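PDB 6IMV: endo-beta-1,2-glucanase from Talaromyces funiculosus, which hydrolyses internal linkages of beta-1,2-glucans as an endo-acting glycoside hydrolase and is captured here in complex with the disaccharide sophorose. Local coordinates for residues Ser58-Asn63 with Ala80-Leu85; Gly42-His45 with Ile49-Asn52; Met88-Ala93 with Ser118-Lys123; Leu141-Ser146 with Trp155-Arg160. All blocks are in the same frame, centred on the assembly; numbering follows the deposited sequence.

In the fold
From the N terminus the four contacts follow in series; none nests within or crosses another. Contact 2 comes first, closing the short loop between helix 30-41 and strand 51-52. Contact 1 then spans the hairpin of strands 57-64 and 71-78 and joins its first strand to helix 80-94. Contact 3 continues on that helix and packs it against helix 112-133. Contact 4 is last, folding the loop after strand 152-153 back against the residues leading into strand 144-145. Neighbouring strands link contacts 2 and 1, the Glu-83 to Lys-123 salt bridge links 1 and 3, and the Ser-146 hydroxyl links 4 to Ser-58. Contacts 1 and 4 reach bound glucose; contacts 2 and 3 lie farther from it.

Contact 1 of 4, residues Ser58-Asn63 with Ala80-Leu85; sequences SYDGTN and ASKESL. With BGC (beta-D-glucopyranose), chain I.
Glu-83 turns its carboxylate off the helix toward the start of 58-63, where Ser-58 grips one oxygen twice. The chain bends at chi2 (-70°), which brings OE2 to 2.7 Å from Ser-58 OG, which meets it on its anti lone pair, away from OE1, and to 3.0 Å from Ser-58 N, which arrives nearly along the C-O axis. OE1 is hydrogen-bonded to Tyr-127 and salt-bridged to Lys-123. An alanine in place of Glu-83 would probably leave Ser-58 N without its acceptor and Lys-123 without its countercharge. One residue earlier on the helix, Lys-82 runs alongside Asp-60, with CE 3.6 Å from Asp-60 OD1. Its ammonium group ends 4.4 Å (NZ) from that OD1, beyond a salt bridge, and pairs with Asp-434 while donating to Ser-81 OG. Asp-60, its CG anti to the backbone N (chi1 177°), receives the glucose O6 on OD1 (2.7 Å) and O4 on OD2 (2.5 Å), a bidentate hold in the ligand pocket. His-75 also bonds OD2. Strand 57-64 lies between strands 71-78 and 427-432 of the antiparallel sheet, and helix 163-182 packs against Ala-80, Ser-81, Glu-83 and Ser-84.

Contact 2 of 4, residues Gly42-His45 with Ile49-Asn52; sequences GKFH and ISYN
Ser-50 meets Phe-44 twice, once through its hydroxyl and once through its methylene. The one hydrogen bond across the contact runs from Ser-50 OG to Phe-44 O, 2.7 Å; the donor stands above the carbonyl plane, 37° out of it, and so does not sit on a lone pair. With chi1 at 65°, OG lies between the backbone N and the carbonyl carbon of Ser-50, which lets it reach this carbonyl while CB faces the ring. The second link is CH-pi: Ser-50 CB sits 3.4 Å from the centroid of the Phe-44 ring, only 12° off its normal, squarely over one face. The aromatic pair is His-45 with Tyr-51. Tyr-51 CE1 rests over one face of the imidazole, offset toward its rim and 3.5 Å from His-45 CE1, and the two planes are inclined to each other rather than stacked. The polar end of the imidazole has its own partner, since His-45 NE2 is hydrogen-bonded to Tyr-90 OH. Apolar packing is limited to Ile-49, whose CG2 lies 3.8 Å from Phe-44 CD1. Ile-49 O is buried here without a hydrogen-bonding partner in the model. The 42-45 segment is itself turned back by a bond from His-45 N to Gly-42 O. The loop leaving helix 30-41 packs among helices and the sheet: Phe-44 reaches helix 433-443 and meets Trp-433 edge-to-face, His-45 leans on helices 98-104 and 112-133, and Ser-50 joins Tyr-59 of strand 57-64 through the backbone.

Contact 3 of 4, residues Met88-Ala93 with Ser118-Lys123; sequences MLYAHA and SIMDTK
Tyr-90 projects its ring across to Ile-119 and Met-120 with CG anti to its carbonyl carbon (chi1 -67°), which carries the phenol out from helix 80-94. Opposite it, the chi1 of Met-120 (-77°) puts CG by Tyr-90 CD2, and the bend at chi2 (-66°) keeps SD beside the same atom. Ile-119 needs no such bend: CG2 stands anti to the backbone N, and CD1 reaches on to the phenol oxygen. Met-120 CG touches Tyr-90 CD2 at 3.6 Å. Its sulfur SD lies 5.1 Å from the Tyr-90 ring centroid, a Met-aromatic contact at the ring edge. Ile-119 crosses the tyrosine at about a right angle, CG2 at 3.6 Å from Tyr-90 CE2 and CD1 at 3.3 Å from Tyr-90 OH. Between the two segments the nearest CA atoms are those of Tyr-90 and Met-120, 7.9 Å apart, in a helical layer consistent with the (alpha/alpha)6-barrel architecture of this family. Met-120 also touches Phe-176 of helix 163-182 and Leu-191 of helix 186-210. A phenylalanine here, lacking the oxygen that Ile-119 CD1 packs against, would probably leave His-45 NE2 and Gln-86 NE2 without their hydroxyl partner. No hydrogen bond spans these segments, so the union is apolar at the ring and polar just beyond it: the helices meet through carbon and sulfur, while the buried phenol hydroxyl is satisfied by residues outside the two segments.

Contact 4 of 4, residues Leu141-Ser146 with Trp155-Arg160; sequences LPWFTS and WDWNNR. With BGC (beta-D-glucopyranose), chain D.
Trp-157 is sandwiched. CD1 of Trp-143 lies over the centre of one face and NH1 of Arg-160 over the centre of the other, 3.3 Å above the Trp-157 plane. That CD1 comes down to 3.4 Å from Trp-157 CE2, while Trp-143 CB sits 3.7 Å from the centroid of the Trp-157 five-membered ring, a CH-pi contact. The indoles cross obliquely, their five-membered rings inclined by 32°, so they form neither a stack nor an edge-to-face pair. Edges meet the sugar: the glucose O6 lies in the plane of Trp-157, 3.8 Å from its CZ2, and Trp-143 NE1 donates an almost straight bond to the glucose O4 (3.0 Å, 176°). The sugar is also bonded to Asp-165. Trp-143 belongs to the glucose pocket, and both indoles border the bound sugar. The backbone that carries this is a hairpin of strands 144-145 and 152-153 followed by a type II beta turn, Trp-157 to Arg-160, closed by Arg-160 N to Trp-157 O; Asn-159 takes the left-handed conformation that such a turn has at its third position. Arg-160 is folded back over the indole by NH1 bonding to Asp-156 O at 2.9 Å, with the acceptor near the guanidinium plane, and its NE makes a salt bridge with Glu-240. On the residue preceding Trp-143, Pro-142 CB packs 3.4 Å from Arg-160 O, and the proline also leans on Phe-130 of helix 112-133. Trp-143 N is buried with no partner in the model.

Contact 1 of 4, residues Ser58-Asn63 with Ala80-Leu85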
loop_
_atom_site.group_PDB
_atom_site.type_symbol
_atom_site.label_atom_id
_atom_site.label_comp_id
_atom_site.label_asym_id
_atom_site.label_seq_id
_atom_site.Cartn_x
_atom_site.Cartn_y
_atom_site.Cartn_z
ATOM N N SER A 58 14.103 1.707 1.834
ATOM C CA SER A 58 13.485 1.271 0.591
ATOM C C SER A 58 13.946 2.173 -0.556
ATOM O O SER A 58 14.247 3.349 -0.353
ATOM C CB SER A 58 11.976 1.241 0.671
ATOM O OG SER A 58 11.430 2.540 0.812
ATOM N N TYR A 59 14.035 1.570 -1.745
ATOM C CA TYR A 59 13.907 2.261 -3.020
ATOM C C TYR A 59 12.486 2.039 -3.530
ATOM O O TYR A 59 11.939 0.968 -3.296
ATOM C CB TYR A 59 14.869 1.684 -4.061
ATOM C CG TYR A 59 16.333 1.819 -3.743
ATOM C CD1 TYR A 59 16.920 3.067 -3.596
ATOM C CD2 TYR A 59 17.130 0.693 -3.586
ATOM C CE1 TYR A 59 18.267 3.188 -3.301
ATOM C CE2 TYR A 59 18.481 0.801 -3.296
ATOM C CZ TYR A 59 19.047 2.055 -3.155
ATOM O OH TYR A 59 20.371 2.168 -2.873
ATOM N N ASP A 60 11.939 2.997 -4.289
ATOM C CA ASP A 60 10.642 2.825 -4.929
ATOM C C ASP A 60 10.607 1.483 -5.673
ATOM O O ASP A 60 9.603 0.768 -5.642
ATOM C CB ASP A 60 10.333 3.970 -5.899
ATOM C CG ASP A 60 9.018 3.785 -6.646
ATOM O OD1 ASP A 60 8.004 3.534 -5.980
ATOM O OD2 ASP A 60 9.027 3.894 -7.887
ATOM N N GLY A 61 11.714 1.161 -6.344
ATOM C CA GLY A 61 11.870 -0.090 -7.064
ATOM C C GLY A 61 12.995 0.002 -8.080
ATOM O O GLY A 61 13.944 0.752 -7.895
ATOM N N THR A 62 12.876 -0.752 -9.170
ATOM C CA THR A 62 13.904 -0.760 -10.202
ATOM C C THR A 62 13.303 -1.159 -11.550
ATOM O O THR A 62 12.370 -1.970 -11.636
ATOM C CB THR A 62 15.064 -1.701 -9.842
ATOM O OG1 THR A 62 16.040 -1.611 -10.881
ATOM C CG2 THR A 62 14.644 -3.143 -9.713
ATOM N N ASN A 63 13.881 -0.590 -12.609
ATOM C CA ASN A 63 13.651 -1.041 -13.968
ATOM C C ASN A 63 14.325 -2.403 -14.145
ATOM O O ASN A 63 15.317 -2.707 -13.480
ATOM C CB ASN A 63 14.211 -0.053 -14.987
ATOM C CG ASN A 63 13.552 1.301 -14.906
ATOM O OD1 ASN A 63 12.508 1.511 -15.517
ATOM N ND2 ASN A 63 14.157 2.209 -14.157
ATOM N N ALA A 80 7.436 7.375 2.559
ATOM C CA ALA A 80 6.943 6.703 3.764
ATOM C C ALA A 80 5.886 5.647 3.408
ATOM O O ALA A 80 5.695 4.688 4.147
ATOM C CB ALA A 80 6.425 7.728 4.744
ATOM N N SER A 81 5.234 5.815 2.255
ATOM C CA SER A 81 4.241 4.879 1.724
ATOM C C SER A 81 4.883 3.522 1.380
ATOM O O SER A 81 4.321 2.465 1.703
ATOM C CB SER A 81 3.549 5.491 0.529
ATOM O OG SER A 81 4.493 6.152 -0.307
ATOM N N LYS A 82 6.064 3.537 0.753
ATOM C CA LYS A 82 6.783 2.284 0.431
ATOM C C LYS A 82 7.407 1.710 1.712
ATOM O O LYS A 82 7.414 0.507 1.930
ATOM C CB LYS A 82 7.852 2.504 -0.646
ATOM C CG LYS A 82 7.325 3.073 -1.959
ATOM C CD LYS A 82 7.356 4.586 -2.036
ATOM C CE LYS A 82 6.471 5.136 -3.135
ATOM N NZ LYS A 82 5.047 4.772 -2.919
ATOM N N GLU A 83 7.915 2.589 2.572
ATOM C CA GLU A 83 8.382 2.205 3.904
ATOM C C GLU A 83 7.305 1.403 4.647
ATOM O O GLU A 83 7.616 0.426 5.291
ATOM C CB GLU A 83 8.767 3.442 4.711
ATOM C CG GLU A 83 10.001 4.147 4.191
ATOM C CD GLU A 83 11.302 3.397 4.399
ATOM O OE1 GLU A 83 11.703 3.225 5.571
ATOM O OE2 GLU A 83 11.915 2.990 3.385
ATOM N N SER A 84 6.044 1.827 4.532
ATOM C CA SER A 84 4.922 1.186 5.221
ATOM C C SER A 84 4.760 -0.265 4.748
ATOM O O SER A 84 4.491 -1.140 5.572
ATOM C CB SER A 84 3.640 1.999 5.083
ATOM O OG SER A 84 2.993 1.731 3.857
ATOM N N LEU A 85 4.994 -0.528 3.452
ATOM C CA LEU A 85 4.852 -1.874 2.889
ATOM C C LEU A 85 5.979 -2.788 3.394
ATOM O O LEU A 85 5.733 -3.950 3.724
ATOM C CB LEU A 85 4.813 -1.805 1.362
ATOM C CG LEU A 85 3.572 -1.127 0.773
ATOM C CD1 LEU A 85 3.711 -0.935 -0.732
ATOM C CD2 LEU A 85 2.306 -1.913 1.089
HETATM C C2 BGC I . 5.818 8.127 -8.786
HETATM C C3 BGC I . 6.543 6.920 -9.405
HETATM C C4 BGC I . 6.435 5.661 -8.522
HETATM C C5 BGC I . 4.978 5.454 -8.081
HETATM C C6 BGC I . 4.795 4.263 -7.138
HETATM C C1 BGC I . 4.408 7.744 -8.358
HETATM O O1 BGC I . 3.688 8.812 -7.737
HETATM O O2 BGC I . 5.717 9.150 -9.761
HETATM O O3 BGC I . 7.919 7.226 -9.641
HETATM O O4 BGC I . 6.927 4.490 -9.205
HETATM O O5 BGC I . 4.485 6.643 -7.451
HETATM O O6 BGC I . 5.485 4.526 -5.919
#

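Contact 2 of 4, residues Gly42-His45 with Ile49-Asn52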
loop_
_atom_site.group_PDB
_atom_site.type_symbol
_atom_site.label_atom_id
_atom_site.label_comp_id
_atom_site.label_asym_id
_atom_site.label_seq_id
_atom_site.Cartn_x
_atom_site.Cartn_y
_atom_site.Cartn_z
ATOM N N GLY A 42 9.465 -12.624 -2.976
ATOM C CA GLY A 42 10.583 -12.482 -2.062
ATOM C C GLY A 42 11.904 -12.134 -2.736
ATOM O O GLY A 42 12.765 -11.524 -2.116
ATOM N N LYS A 43 12.075 -12.513 -4.007
ATOM C CA LYS A 43 13.296 -12.200 -4.759
ATOM C C LYS A 43 13.414 -10.695 -5.013
ATOM O O LYS A 43 14.512 -10.206 -5.299
ATOM C CB LYS A 43 13.359 -12.982 -6.075
ATOM C CG LYS A 43 13.419 -14.494 -5.913
ATOM C CD LYS A 43 14.423 -14.941 -4.878
ATOM C CE LYS A 43 14.666 -16.437 -4.887
ATOM N NZ LYS A 43 15.297 -16.868 -3.618
ATOM N N PHE A 44 12.295 -9.972 -4.909
ATOM C CA PHE A 44 12.302 -8.508 -4.979
ATOM C C PHE A 44 13.126 -7.935 -3.819
ATOM O O PHE A 44 13.750 -6.868 -3.954
ATOM C CB PHE A 44 10.873 -7.966 -4.971
ATOM C CG PHE A 44 10.738 -6.463 -5.010
ATOM C CD1 PHE A 44 11.325 -5.717 -6.022
ATOM C CD2 PHE A 44 9.966 -5.798 -4.071
ATOM C CE1 PHE A 44 11.167 -4.341 -6.079
ATOM C CE2 PHE A 44 9.809 -4.420 -4.127
ATOM C CZ PHE A 44 10.409 -3.696 -5.130
ATOM N N HIS A 45 13.127 -8.653 -2.686
ATOM C CA HIS A 45 13.779 -8.197 -1.460
ATOM C C HIS A 45 15.284 -8.468 -1.543
ATOM O O HIS A 45 15.766 -9.464 -0.999
ATOM C CB HIS A 45 13.157 -8.865 -0.226
ATOM C CG HIS A 45 13.613 -8.250 1.051
ATOM N ND1 HIS A 45 14.743 -8.683 1.713
ATOM C CD2 HIS A 45 13.120 -7.223 1.773
ATOM C CE1 HIS A 45 14.914 -7.960 2.801
ATOM N NE2 HIS A 45 13.927 -7.061 2.865
ATOM N N ILE A 49 17.790 -3.624 -5.523
ATOM C CA ILE A 49 16.556 -3.948 -6.236
ATOM C C ILE A 49 15.387 -3.202 -5.581
ATOM O O ILE A 49 14.689 -2.454 -6.265
ATOM C CB ILE A 49 16.312 -5.468 -6.275
ATOM C CG1 ILE A 49 17.493 -6.232 -6.890
ATOM C CG2 ILE A 49 15.003 -5.770 -6.989
ATOM C CD1 ILE A 49 17.766 -5.909 -8.334
ATOM N N SER A 50 15.178 -3.437 -4.275
ATOM C CA SER A 50 14.029 -2.882 -3.544
ATOM C C SER A 50 14.471 -2.034 -2.345
ATOM O O SER A 50 13.667 -1.257 -1.833
ATOM C CB SER A 50 13.090 -3.968 -3.088
ATOM O OG SER A 50 13.712 -4.819 -2.131
ATOM N N TYR A 51 15.707 -2.216 -1.860
ATOM C CA TYR A 51 16.183 -1.431 -0.739
ATOM C C TYR A 51 17.710 -1.311 -0.770
ATOM O O TYR A 51 18.404 -1.983 -1.527
ATOM C CB TYR A 51 15.665 -2.008 0.581
ATOM C CG TYR A 51 16.351 -3.265 1.059
ATOM C CD1 TYR A 51 16.112 -4.496 0.463
ATOM C CD2 TYR A 51 17.219 -3.224 2.137
ATOM C CE1 TYR A 51 16.723 -5.651 0.922
ATOM C CE2 TYR A 51 17.858 -4.366 2.593
ATOM C CZ TYR A 51 17.608 -5.581 1.983
ATOM O OH TYR A 51 18.240 -6.684 2.458
ATOM N N ASN A 52 18.201 -0.389 0.054
ATOM C CA ASN A 52 19.614 -0.152 0.285
ATOM C C ASN A 52 19.982 -0.851 1.598
ATOM O O ASN A 52 19.556 -0.421 2.641
ATOM C CB ASN A 52 19.882 1.356 0.310
ATOM C CG ASN A 52 21.337 1.730 0.506
ATOM O OD1 ASN A 52 22.120 0.938 1.032
ATOM N ND2 ASN A 52 21.692 2.944 0.108
#

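Contact 3 of 4, residues Met88-Ala93 with Ser118-Lys123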
loop_
_atom_site.group_PDB
_atom_site.type_symbol
_atom_site.label_atom_id
_atom_site.label_comp_id
_atom_site.label_asym_id
_atom_site.label_seq_id
_atom_site.Cartn_x
_atom_site.Cartn_y
_atom_site.Cartn_z
ATOM N N MET A 88 5.426 -3.372 7.267
ATOM C CA MET A 88 4.326 -4.319 7.481
ATOM C C MET A 88 4.822 -5.754 7.245
ATOM O O MET A 88 4.507 -6.659 8.022
ATOM C CB MET A 88 3.137 -4.017 6.557
ATOM C CG MET A 88 2.271 -2.886 7.052
ATOM S SD MET A 88 0.762 -2.661 6.068
ATOM C CE MET A 88 1.403 -1.712 4.700
ATOM N N LEU A 89 5.595 -5.960 6.172
ATOM C CA LEU A 89 6.176 -7.274 5.864
ATOM C C LEU A 89 7.052 -7.719 7.043
ATOM O O LEU A 89 6.969 -8.869 7.479
ATOM C CB LEU A 89 6.978 -7.166 4.567
ATOM C CG LEU A 89 7.607 -8.430 3.985
ATOM C CD1 LEU A 89 8.953 -8.727 4.611
ATOM C CD2 LEU A 89 6.705 -9.643 4.073
ATOM N N TYR A 90 7.889 -6.798 7.541
ATOM C CA TYR A 90 8.817 -7.090 8.630
ATOM C C TYR A 90 8.073 -7.386 9.940
ATOM O O TYR A 90 8.583 -8.149 10.761
ATOM C CB TYR A 90 9.829 -5.957 8.820
ATOM C CG TYR A 90 10.814 -5.768 7.695
ATOM C CD1 TYR A 90 11.106 -6.770 6.785
ATOM C CD2 TYR A 90 11.467 -4.558 7.551
ATOM C CE1 TYR A 90 12.008 -6.561 5.754
ATOM C CE2 TYR A 90 12.376 -4.336 6.531
ATOM C CZ TYR A 90 12.657 -5.344 5.632
ATOM O OH TYR A 90 13.544 -5.106 4.630
ATOM N N ALA A 91 6.892 -6.788 10.137
ATOM C CA ALA A 91 6.081 -7.056 11.320
ATOM C C ALA A 91 5.679 -8.537 11.333
ATOM O O ALA A 91 5.824 -9.207 12.360
ATOM C CB ALA A 91 4.887 -6.135 11.371
ATOM N N HIS A 92 5.244 -9.059 10.178
ATOM C CA HIS A 92 4.877 -10.472 10.065
ATOM C C HIS A 92 6.117 -11.362 10.228
ATOM O O HIS A 92 6.059 -12.392 10.908
ATOM C CB HIS A 92 4.144 -10.740 8.745
ATOM C CG HIS A 92 2.781 -10.133 8.691
ATOM N ND1 HIS A 92 1.738 -10.588 9.479
ATOM C CD2 HIS A 92 2.286 -9.111 7.959
ATOM C CE1 HIS A 92 0.659 -9.876 9.225
ATOM N NE2 HIS A 92 0.969 -8.960 8.299
ATOM N N ALA A 93 7.223 -10.967 9.584
ATOM C CA ALA A 93 8.458 -11.739 9.587
ATOM C C ALA A 93 8.981 -11.900 11.022
ATOM O O ALA A 93 9.316 -13.018 11.440
ATOM C CB ALA A 93 9.493 -11.094 8.702
ATOM N N SER A 118 17.314 -6.972 11.920
ATOM C CA SER A 118 18.562 -6.346 11.499
ATOM C C SER A 118 18.298 -5.123 10.600
ATOM O O SER A 118 18.892 -4.047 10.811
ATOM C CB SER A 118 19.434 -7.338 10.818
ATOM O OG SER A 118 20.537 -6.694 10.238
ATOM N N ILE A 119 17.426 -5.281 9.600
ATOM C CA ILE A 119 17.155 -4.204 8.655
ATOM C C ILE A 119 16.440 -3.054 9.386
ATOM O O ILE A 119 16.738 -1.884 9.154
ATOM C CB ILE A 119 16.372 -4.707 7.422
ATOM C CG1 ILE A 119 17.194 -5.706 6.601
ATOM C CG2 ILE A 119 15.924 -3.532 6.566
ATOM C CD1 ILE A 119 16.383 -6.543 5.631
ATOM N N MET A 120 15.507 -3.386 10.283
ATOM C CA MET A 120 14.731 -2.363 10.993
ATOM C C MET A 120 15.629 -1.573 11.960
ATOM O O MET A 120 15.383 -0.396 12.209
ATOM C CB MET A 120 13.558 -2.981 11.751
ATOM C CG MET A 120 12.390 -3.339 10.851
ATOM S SD MET A 120 11.630 -1.870 10.116
ATOM C CE MET A 120 10.641 -1.261 11.482
ATOM N N ASP A 121 16.686 -2.220 12.466
ATOM C CA ASP A 121 17.672 -1.564 13.310
ATOM C C ASP A 121 18.463 -0.555 12.474
ATOM O O ASP A 121 18.561 0.613 12.824
ATOM C CB ASP A 121 18.580 -2.593 13.985
ATOM C CG ASP A 121 19.515 -1.966 15.009
ATOM O OD1 ASP A 121 20.136 -0.964 14.675
ATOM O OD2 ASP A 121 19.586 -2.468 16.138
ATOM N N THR A 122 19.011 -1.021 11.350
ATOM C CA THR A 122 19.740 -0.157 10.415
ATOM C C THR A 122 18.839 1.000 9.966
ATOM O O THR A 122 19.277 2.146 9.938
ATOM C CB THR A 122 20.249 -0.946 9.202
ATOM O OG1 THR A 122 20.994 -2.058 9.691
ATOM C CG2 THR A 122 21.119 -0.130 8.277
ATOM N N LYS A 123 17.584 0.679 9.626
ATOM C CA LYS A 123 16.615 1.664 9.110
ATOM C C LYS A 123 16.403 2.774 10.140
ATOM O O LYS A 123 16.454 3.945 9.775
ATOM C CB LYS A 123 15.276 1.002 8.766
ATOM C CG LYS A 123 14.170 1.952 8.316
ATOM C CD LYS A 123 12.811 1.286 8.182
ATOM C CE LYS A 123 12.735 0.258 7.071
ATOM N NZ LYS A 123 13.081 0.828 5.751
#

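Contact 4 of 4, residues Leu141-Ser146 with Trp155-Arg160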
loop_
_atom_site.group_PDB
_atom_site.type_symbol
_atom_site.label_atom_id
_atom_site.label_comp_id
_atom_site.label_asym_id
_atom_site.label_seq_id
_atom_site.Cartn_x
_atom_site.Cartn_y
_atom_site.Cartn_z
ATOM N N LEU A 141 8.685 11.884 7.208
ATOM C CA LEU A 141 9.540 11.729 6.037
ATOM C C LEU A 141 8.876 12.356 4.815
ATOM O O LEU A 141 7.716 12.074 4.511
ATOM C CB LEU A 141 9.800 10.244 5.772
ATOM C CG LEU A 141 10.508 9.466 6.878
ATOM C CD1 LEU A 141 10.640 8.004 6.481
ATOM C CD2 LEU A 141 11.871 10.063 7.196
ATOM N N PRO A 142 9.624 13.163 4.033
ATOM C CA PRO A 142 9.191 13.590 2.709
ATOM C C PRO A 142 9.472 12.440 1.732
ATOM O O PRO A 142 9.920 11.398 2.161
ATOM C CB PRO A 142 10.121 14.774 2.440
ATOM C CG PRO A 142 11.419 14.328 3.059
ATOM C CD PRO A 142 11.000 13.597 4.320
ATOM N N TRP A 143 9.230 12.647 0.442
ATOM C CA TRP A 143 9.889 11.819 -0.578
ATOM C C TRP A 143 11.398 12.068 -0.470
ATOM O O TRP A 143 11.824 13.214 -0.334
ATOM C CB TRP A 143 9.362 12.132 -1.979
ATOM C CG TRP A 143 7.991 11.598 -2.241
ATOM C CD1 TRP A 143 6.818 12.059 -1.722
ATOM C CD2 TRP A 143 7.642 10.499 -3.103
ATOM N NE1 TRP A 143 5.767 11.327 -2.203
ATOM C CE2 TRP A 143 6.241 10.359 -3.046
ATOM C CE3 TRP A 143 8.374 9.626 -3.917
ATOM C CZ2 TRP A 143 5.562 9.371 -3.757
ATOM C CZ3 TRP A 143 7.701 8.651 -4.624
ATOM C CH2 TRP A 143 6.313 8.529 -4.543
ATOM N N PHE A 144 12.182 10.992 -0.487
ATOM C CA PHE A 144 13.601 11.047 -0.150
ATOM C C PHE A 144 14.424 10.247 -1.162
ATOM O O PHE A 144 13.922 9.334 -1.812
ATOM C CB PHE A 144 13.852 10.510 1.264
ATOM C CG PHE A 144 13.269 9.148 1.546
ATOM C CD1 PHE A 144 13.906 7.991 1.114
ATOM C CD2 PHE A 144 12.089 9.021 2.260
ATOM C CE1 PHE A 144 13.359 6.743 1.374
ATOM C CE2 PHE A 144 11.553 7.772 2.538
ATOM C CZ PHE A 144 12.189 6.632 2.093
ATOM N N THR A 145 15.708 10.604 -1.240
ATOM C CA THR A 145 16.721 9.893 -1.988
ATOM C C THR A 145 17.435 8.953 -1.015
ATOM O O THR A 145 17.941 9.408 -0.001
ATOM C CB THR A 145 17.695 10.880 -2.645
ATOM O OG1 THR A 145 16.953 11.733 -3.519
ATOM C CG2 THR A 145 18.808 10.193 -3.404
ATOM N N SER A 146 17.441 7.657 -1.321
ATOM C CA SER A 146 17.944 6.633 -0.396
ATOM C C SER A 146 19.206 5.932 -0.939
ATOM O O SER A 146 19.693 4.983 -0.319
ATOM C CB SER A 146 16.848 5.639 -0.068
ATOM O OG SER A 146 16.154 5.258 -1.244
ATOM N N TRP A 155 14.575 16.638 -4.714
ATOM C CA TRP A 155 14.583 18.064 -5.033
ATOM C C TRP A 155 13.205 18.677 -4.795
ATOM O O TRP A 155 13.077 19.664 -4.075
ATOM C CB TRP A 155 15.013 18.310 -6.476
ATOM C CG TRP A 155 14.789 19.728 -6.899
ATOM C CD1 TRP A 155 13.839 20.193 -7.764
ATOM C CD2 TRP A 155 15.513 20.880 -6.435
ATOM N NE1 TRP A 155 13.941 21.552 -7.890
ATOM C CE2 TRP A 155 14.960 22.002 -7.089
ATOM C CE3 TRP A 155 16.567 21.069 -5.535
ATOM C CZ2 TRP A 155 15.441 23.291 -6.874
ATOM C CZ3 TRP A 155 17.040 22.347 -5.322
ATOM C CH2 TRP A 155 16.486 23.442 -5.990
ATOM N N ASP A 156 12.188 18.060 -5.403
ATOM C CA ASP A 156 10.815 18.550 -5.364
ATOM C C ASP A 156 10.264 18.579 -3.931
ATOM O O ASP A 156 9.277 19.251 -3.684
ATOM C CB ASP A 156 9.883 17.693 -6.230
ATOM C CG ASP A 156 9.655 18.223 -7.631
ATOM O OD1 ASP A 156 10.064 19.366 -7.908
ATOM O OD2 ASP A 156 9.084 17.474 -8.448
ATOM N N TRP A 157 10.860 17.813 -3.005
ATOM C CA TRP A 157 10.262 17.627 -1.691
ATOM C C TRP A 157 11.086 18.280 -0.575
ATOM O O TRP A 157 10.767 18.116 0.593
ATOM C CB TRP A 157 9.984 16.141 -1.461
ATOM C CG TRP A 157 8.772 15.710 -2.228
ATOM C CD1 TRP A 157 8.732 15.284 -3.524
ATOM C CD2 TRP A 157 7.406 15.750 -1.778
ATOM N NE1 TRP A 157 7.442 15.023 -3.901
ATOM C CE2 TRP A 157 6.604 15.299 -2.850
ATOM C CE3 TRP A 157 6.783 16.115 -0.581
ATOM C CZ2 TRP A 157 5.216 15.204 -2.754
ATOM C CZ3 TRP A 157 5.413 16.007 -0.479
ATOM C CH2 TRP A 157 4.640 15.562 -1.556
ATOM N N ASN A 158 12.076 19.104 -0.934
ATOM C CA ASN A 158 12.659 20.026 0.037
ATOM C C ASN A 158 11.526 20.858 0.635
ATOM O O ASN A 158 10.704 21.363 -0.089
ATOM C CB ASN A 158 13.735 20.918 -0.579
ATOM C CG ASN A 158 14.988 20.139 -0.902
ATOM O OD1 ASN A 158 15.670 19.663 0.002
ATOM N ND2 ASN A 158 15.270 19.960 -2.184
ATOM N N ASN A 159 11.474 20.934 1.968
ATOM C CA ASN A 159 10.538 21.805 2.695
ATOM C C ASN A 159 9.066 21.458 2.412
ATOM O O ASN A 159 8.186 22.306 2.536
ATOM C CB ASN A 159 10.822 23.275 2.371
ATOM C CG ASN A 159 12.219 23.671 2.782
ATOM O OD1 ASN A 159 12.665 23.330 3.878
ATOM N ND2 ASN A 159 12.925 24.336 1.890
ATOM N N ARG A 160 8.789 20.201 2.059
ATOM C CA ARG A 160 7.422 19.749 1.786
ATOM C C ARG A 160 7.274 18.351 2.381
ATOM O O ARG A 160 8.196 17.532 2.209
ATOM C CB ARG A 160 7.135 19.691 0.280
ATOM C CG ARG A 160 7.173 21.033 -0.436
ATOM C CD ARG A 160 7.088 20.893 -1.944
ATOM N NE ARG A 160 5.759 20.464 -2.371
ATOM C CZ ARG A 160 5.472 19.325 -3.002
ATOM N NH1 ARG A 160 6.434 18.536 -3.443
ATOM N NH2 ARG A 160 4.210 18.986 -3.195
HETATM C C2 BGC D . 0.214 9.981 -3.134
HETATM C C3 BGC D . 1.401 10.195 -2.202
HETATM C C4 BGC D . 1.929 11.618 -2.346
HETATM C C5 BGC D . 0.780 12.589 -2.081
HETATM C C6 BGC D . 1.127 14.056 -2.213
HETATM C C1 BGC D . -0.837 11.048 -2.882
HETATM O O2 BGC D . -0.401 8.728 -2.864
HETATM O O3 BGC D . 2.453 9.279 -2.484
HETATM O O4 BGC D . 2.970 11.829 -1.406
HETATM O O5 BGC D . -0.281 12.346 -2.996
HETATM O O6 BGC D . 1.596 14.301 -3.519
#